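Local coordinates for stage II sporulation protein E (SpoIIE) (Moorella thermoacetica, PDB 3ZT9) that probably acts as a manganese-dependent PP2C-type serine/threonine phosphatase in a stressosome pathway controlling secondary-messenger signalling, at residues A[105-110]-A[157-162]; A[150-155]-A[174-179]. All coordinates share one frame; numbering follows the deposited sequence.

Interaction 1: A[105-110]-A[157-162]; sequences HVKILS and VPLALL
Leu109 and Leu159 both place CG opposite their own carbonyl carbon, at chi1 of -76° and -64°, and from these starting points the two side chains lean across the gap between a strand and a loop. Lys107 takes another course: its CG lies opposite the backbone N (chi1 -160°), and with chi2 extended as well the chain carries CD out to the loop. Only beyond that point do bends at chi3 and chi4 turn the amine to Thr116 OG1, its hydrogen-bond partner.

The closest approach is made by that methylene. Lys107 CD lies 3.5 Å from Leu159 CD2, tighter than usual for two carbons, with the side chains crossing at about a right angle. The same Leu159 methyl also faces Leu109, whose CD1 is 4.2 Å from Leu159 CD2. One methyl of Leu159 therefore spans Lys107 and Leu109, two residues apart and on the same side of the strand.

Strand 105-110 belongs to one of the two antiparallel sheets of the PP2C-like beta sandwich, paired with strands 144-148 and 113-115. Residues 157-162 come from the connection that leads from strand 144-148 to helix 169-180, and they lie over the outer side of the sheet.

Deeper in, Leu109 CD2 meets Leu162 CD1 at 3.8 Å, again with the side chains at roughly a right angle, and the same methyl lies 3.8 Å from Leu159 O. That carbonyl is already engaged within the loop, accepting from Leu162 N at 2.9 Å. Leu109 and Leu162 are buried, whereas Leu159 remains largely exposed and Lys107 partly so; Leu162 also packs on Ile176 of helix 169-180.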
loop_
_atom_site.group_PDB
_atom_site.type_symbol
_atom_site.label_atom_id
_atom_site.label_comp_id
_atom_site.label_asym_id
_atom_site.label_seq_id
_atom_site.Cartn_x
_atom_site.Cartn_y
_atom_site.Cartn_z
ATOM N N HIS A 105 5.992 -2.038 1.972
ATOM C CA HIS A 105 7.026 -1.123 1.483
ATOM C C HIS A 105 6.437 -0.029 0.626
ATOM O O HIS A 105 5.620 -0.302 -0.264
ATOM C CB HIS A 105 8.033 -1.956 0.702
ATOM C CG HIS A 105 8.655 -3.021 1.540
ATOM N ND1 HIS A 105 9.434 -2.731 2.643
ATOM C CD2 HIS A 105 8.586 -4.370 1.470
ATOM C CE1 HIS A 105 9.821 -3.859 3.209
ATOM N NE2 HIS A 105 9.320 -4.869 2.519
ATOM N N VAL A 106 6.861 1.210 0.887
ATOM C CA VAL A 106 6.433 2.345 0.061
ATOM C C VAL A 106 7.641 3.043 -0.473
ATOM O O VAL A 106 8.599 3.230 0.260
ATOM C CB VAL A 106 5.662 3.345 0.926
ATOM C CG1 VAL A 106 5.296 4.621 0.103
ATOM C CG2 VAL A 106 4.374 2.670 1.475
ATOM N N LYS A 107 7.618 3.433 -1.752
ATOM C CA LYS A 107 8.712 4.286 -2.265
ATOM C C LYS A 107 8.059 5.377 -3.087
ATOM O O LYS A 107 7.151 5.105 -3.873
ATOM C CB LYS A 107 9.674 3.479 -3.119
ATOM C CG LYS A 107 11.078 4.164 -3.284
ATOM C CD LYS A 107 12.088 3.185 -3.829
ATOM C CE LYS A 107 12.374 2.064 -2.850
ATOM N NZ LYS A 107 13.250 2.480 -1.727
ATOM N N ILE A 108 8.554 6.592 -2.919
ATOM C CA ILE A 108 7.990 7.741 -3.588
ATOM C C ILE A 108 9.113 8.413 -4.377
ATOM O O ILE A 108 10.096 8.877 -3.811
ATOM C CB ILE A 108 7.375 8.691 -2.573
ATOM C CG1 ILE A 108 6.264 7.959 -1.802
ATOM C CG2 ILE A 108 6.884 9.974 -3.276
ATOM C CD1 ILE A 108 5.714 8.706 -0.572
ATOM N N LEU A 109 8.986 8.405 -5.696
ATOM C CA LEU A 109 10.018 8.972 -6.562
ATOM C C LEU A 109 9.528 10.365 -6.884
ATOM O O LEU A 109 8.572 10.510 -7.630
ATOM C CB LEU A 109 10.161 8.173 -7.864
ATOM C CG LEU A 109 10.886 6.830 -7.807
ATOM C CD1 LEU A 109 10.313 5.966 -6.716
ATOM C CD2 LEU A 109 10.817 6.105 -9.194
ATOM N N SER A 110 10.148 11.381 -6.321
ATOM C CA SER A 110 9.596 12.727 -6.468
ATOM C C SER A 110 10.624 13.710 -6.918
ATOM O O SER A 110 11.845 13.458 -6.841
ATOM C CB SER A 110 8.976 13.212 -5.146
ATOM O OG SER A 110 9.972 13.765 -4.294
ATOM N N VAL A 157 12.755 -3.582 -6.995
ATOM C CA VAL A 157 12.253 -3.032 -8.254
ATOM C C VAL A 157 13.206 -1.984 -8.782
ATOM O O VAL A 157 13.515 -1.031 -8.071
ATOM C CB VAL A 157 10.845 -2.383 -8.058
ATOM C CG1 VAL A 157 10.289 -1.904 -9.380
ATOM C CG2 VAL A 157 9.898 -3.361 -7.447
ATOM N N PRO A 158 13.732 -2.167 -10.016
ATOM C CA PRO A 158 14.570 -1.089 -10.541
ATOM C C PRO A 158 13.726 0.182 -10.730
ATOM O O PRO A 158 12.673 0.157 -11.361
ATOM C CB PRO A 158 15.113 -1.645 -11.868
ATOM C CG PRO A 158 14.304 -2.844 -12.162
ATOM C CD PRO A 158 13.597 -3.292 -10.951
ATOM N N LEU A 159 14.182 1.264 -10.116
ATOM C CA LEU A 159 13.433 2.513 -10.045
ATOM C C LEU A 159 13.012 3.016 -11.416
ATOM O O LEU A 159 11.872 3.416 -11.608
ATOM C CB LEU A 159 14.278 3.594 -9.369
ATOM C CG LEU A 159 14.647 3.365 -7.908
ATOM C CD1 LEU A 159 15.406 4.566 -7.380
ATOM C CD2 LEU A 159 13.406 3.089 -7.067
ATOM N N ALA A 160 13.948 2.993 -12.351
ATOM C CA ALA A 160 13.743 3.526 -13.697
ATOM C C ALA A 160 12.595 2.829 -14.416
ATOM O O ALA A 160 11.995 3.395 -15.306
ATOM C CB ALA A 160 15.001 3.396 -14.486
ATOM N N LEU A 161 12.263 1.606 -14.020
ATOM C CA LEU A 161 11.181 0.901 -14.683
ATOM C C LEU A 161 9.854 1.654 -14.432
ATOM O O LEU A 161 8.920 1.672 -15.270
ATOM C CB LEU A 161 11.153 -0.530 -14.140
ATOM C CG LEU A 161 10.220 -1.518 -14.795
ATOM C CD1 LEU A 161 10.509 -1.696 -16.305
ATOM C CD2 LEU A 161 10.343 -2.844 -14.029
ATOM N N LEU A 162 9.769 2.315 -13.271
ATOM C CA LEU A 162 8.561 3.074 -12.921
ATOM C C LEU A 162 8.366 4.305 -13.827
ATOM O O LEU A 162 7.245 4.761 -14.001
ATOM C CB LEU A 162 8.597 3.457 -11.439
ATOM C CG LEU A 162 8.899 2.241 -10.515
ATOM C CD1 LEU A 162 9.186 2.714 -9.089
ATOM C CD2 LEU A 162 7.785 1.270 -10.504
#

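Interaction 2: A[150-155]-A[174-179]; sequences DGIQEG and RLIGEK. With MN (manganese (II) ion), chain C.
Ile152 reaches helix 169-180 through a single methyl, CD1, which lies 3.8 Å from Ile176 CG2 and 4.3 Å from Gly177 CA. Its CG1 branch extends away from the carbonyl carbon (chi1 -65°), with CD1 at the far end of an extended chi2 of 169°. The two isoleucines cross at about a right angle. At Gly177 CA the methyl comes near the helix backbone itself, and all three residues are buried; Ile152 also packs on Val187 and Val189 of strand 187-192.

The far side of the helix is more open. There Arg174 and Glu178, one turn apart and both exposed, form a side-on salt bridge in which NE and NH2 of the arginine converge on one oxygen. Arg174 NE is 3.0 Å from Glu178 OE2, which lies in the guanidinium plane, although NE itself approaches from above the carboxylate plane.

At the start of the loop, two residues before Ile152, Asp150 OD1 binds a manganese ion at 2.1 Å, joined in the coordination shell by Asp38, Asp185 and three waters. Asp150 OD2 accepts hydrogen bonds from Asn103 ND2 and, at 2.9 Å, from metal-bound water 1. With one oxygen on the metal and the other held by two donors, the carboxylate's rotation is restricted, which implies a well-defined manganese site, consistent with the metal-dependent phosphate hydrolysis of PP2C-type phosphatases.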
loop_
_atom_site.group_PDB
_atom_site.type_symbol
_atom_site.label_atom_id
_atom_site.label_comp_id
_atom_site.label_asym_id
_atom_site.label_seq_id
_atom_site.Cartn_x
_atom_site.Cartn_y
_atom_site.Cartn_z
ATOM N N ASP A 150 5.364 -7.565 1.314
ATOM C CA ASP A 150 6.662 -8.237 1.385
ATOM C C ASP A 150 6.702 -9.481 0.488
ATOM O O ASP A 150 7.681 -10.227 0.509
ATOM C CB ASP A 150 6.988 -8.579 2.839
ATOM C CG ASP A 150 6.021 -9.583 3.450
ATOM O OD1 ASP A 150 5.114 -10.089 2.751
ATOM O OD2 ASP A 150 6.190 -9.868 4.634
ATOM N N GLY A 151 5.635 -9.718 -0.267
ATOM C CA GLY A 151 5.696 -10.623 -1.418
ATOM C C GLY A 151 6.746 -10.192 -2.440
ATOM O O GLY A 151 7.211 -11.007 -3.252
ATOM N N ILE A 152 7.110 -8.912 -2.420
ATOM C CA ILE A 152 8.273 -8.416 -3.193
ATOM C C ILE A 152 9.314 -7.852 -2.220
ATOM O O ILE A 152 8.996 -7.075 -1.342
ATOM C CB ILE A 152 7.869 -7.335 -4.216
ATOM C CG1 ILE A 152 6.944 -7.935 -5.280
ATOM C CG2 ILE A 152 9.103 -6.691 -4.901
ATOM C CD1 ILE A 152 6.284 -6.919 -6.157
ATOM N N GLN A 153 10.556 -8.296 -2.337
ATOM C CA GLN A 153 11.604 -7.860 -1.416
ATOM C C GLN A 153 11.836 -6.339 -1.484
ATOM O O GLN A 153 11.785 -5.742 -2.540
ATOM C CB GLN A 153 12.914 -8.622 -1.705
ATOM C CG GLN A 153 13.990 -8.447 -0.625
ATOM C CD GLN A 153 13.559 -9.017 0.729
ATOM O OE1 GLN A 153 12.633 -8.508 1.354
ATOM N NE2 GLN A 153 14.226 -10.073 1.179
ATOM N N GLU A 154 12.073 -5.705 -0.339
ATOM C CA GLU A 154 12.370 -4.287 -0.311
ATOM C C GLU A 154 13.537 -3.996 -1.264
ATOM O O GLU A 154 14.553 -4.720 -1.261
ATOM C CB GLU A 154 12.749 -3.885 1.123
ATOM C CG GLU A 154 12.811 -2.419 1.369
ATOM C CD GLU A 154 14.161 -1.835 1.049
ATOM O OE1 GLU A 154 15.183 -2.494 1.336
ATOM O OE2 GLU A 154 14.189 -0.708 0.512
ATOM N N GLY A 155 13.369 -2.987 -2.110
ATOM C CA GLY A 155 14.419 -2.567 -3.026
ATOM C C GLY A 155 14.630 -3.416 -4.274
ATOM O O GLY A 155 15.518 -3.125 -5.053
ATOM N N ARG A 174 1.775 -5.457 -13.303
ATOM C CA ARG A 174 1.698 -6.891 -13.587
ATOM C C ARG A 174 3.085 -7.433 -13.859
ATOM O O ARG A 174 3.453 -8.495 -13.357
ATOM C CB ARG A 174 0.812 -7.182 -14.787
ATOM C CG ARG A 174 0.578 -8.656 -14.949
ATOM C CD ARG A 174 -0.242 -8.986 -16.159
ATOM N NE ARG A 174 -0.092 -10.418 -16.414
ATOM C CZ ARG A 174 -0.792 -11.110 -17.302
ATOM N NH1 ARG A 174 -1.699 -10.501 -18.054
ATOM N NH2 ARG A 174 -0.576 -12.414 -17.432
ATOM N N LEU A 175 3.863 -6.691 -14.638
ATOM C CA LEU A 175 5.230 -7.133 -14.941
ATOM C C LEU A 175 6.049 -7.178 -13.640
ATOM O O LEU A 175 6.795 -8.113 -13.393
ATOM C CB LEU A 175 5.882 -6.202 -15.943
ATOM C CG LEU A 175 7.376 -6.462 -16.235
ATOM C CD1 LEU A 175 7.552 -7.875 -16.798
ATOM C CD2 LEU A 175 7.966 -5.397 -17.227
ATOM N N ILE A 176 5.915 -6.151 -12.830
ATOM C CA ILE A 176 6.629 -6.117 -11.537
ATOM C C ILE A 176 6.250 -7.298 -10.671
ATOM O O ILE A 176 7.123 -7.973 -10.135
ATOM C CB ILE A 176 6.393 -4.804 -10.832
ATOM C CG1 ILE A 176 7.161 -3.703 -11.583
ATOM C CG2 ILE A 176 6.873 -4.905 -9.365
ATOM C CD1 ILE A 176 6.812 -2.258 -11.081
ATOM N N GLY A 177 4.960 -7.564 -10.534
ATOM C CA GLY A 177 4.526 -8.685 -9.713
ATOM C C GLY A 177 5.059 -10.020 -10.223
ATOM O O GLY A 177 5.469 -10.864 -9.450
ATOM N N GLU A 178 5.056 -10.197 -11.543
ATOM C CA GLU A 178 5.500 -11.437 -12.165
ATOM C C GLU A 178 7.027 -11.622 -12.114
ATOM O O GLU A 178 7.507 -12.733 -11.829
ATOM C CB GLU A 178 4.981 -11.519 -13.625
ATOM C CG GLU A 178 3.517 -11.796 -13.642
ATOM C CD GLU A 178 2.880 -11.688 -15.000
ATOM O OE1 GLU A 178 3.400 -10.951 -15.839
ATOM O OE2 GLU A 178 1.830 -12.315 -15.182
ATOM N N LYS A 179 7.780 -10.551 -12.316
ATOM C CA LYS A 179 9.253 -10.646 -12.315
ATOM C C LYS A 179 9.787 -10.768 -10.910
ATOM O O LYS A 179 10.727 -11.506 -10.677
ATOM C CB LYS A 179 9.918 -9.395 -12.918
ATOM C CG LYS A 179 9.973 -9.339 -14.419
ATOM C CD LYS A 179 10.843 -10.446 -14.997
ATOM C CE LYS A 179 10.951 -10.292 -16.521
ATOM N NZ LYS A 179 11.418 -11.569 -17.123
HETATM MN MN MN C . 3.408 -11.300 3.071
HETATM O O HOH W 1 4.198 -11.881 5.083
HETATM O O HOH W 2 2.124 -12.968 3.813
HETATM O O HOH W 3 2.250 -11.012 1.227
#

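Overall arrangement
Interactions 1 and 2 have centres about 11 Å apart, and their segments alternate along the chain: strand 105-110, loop residues 150-155 and 157-162, then helix residues 174-179. One connection, from strand 144-148 to helix 169-180, thus supplies a segment to each contact. Its earlier part packs on the helix and its later part on the strand, and the contacts themselves meet where Leu162 CD2 lies 3.7 Å from Ile176 CD1 and where His105 CE1 lies 3.6 Å from Glu154 CB. Together they tie loop, strand and helix over one sheet of the sandwich, with the manganese-binding aspartate at the beginning of that same connection.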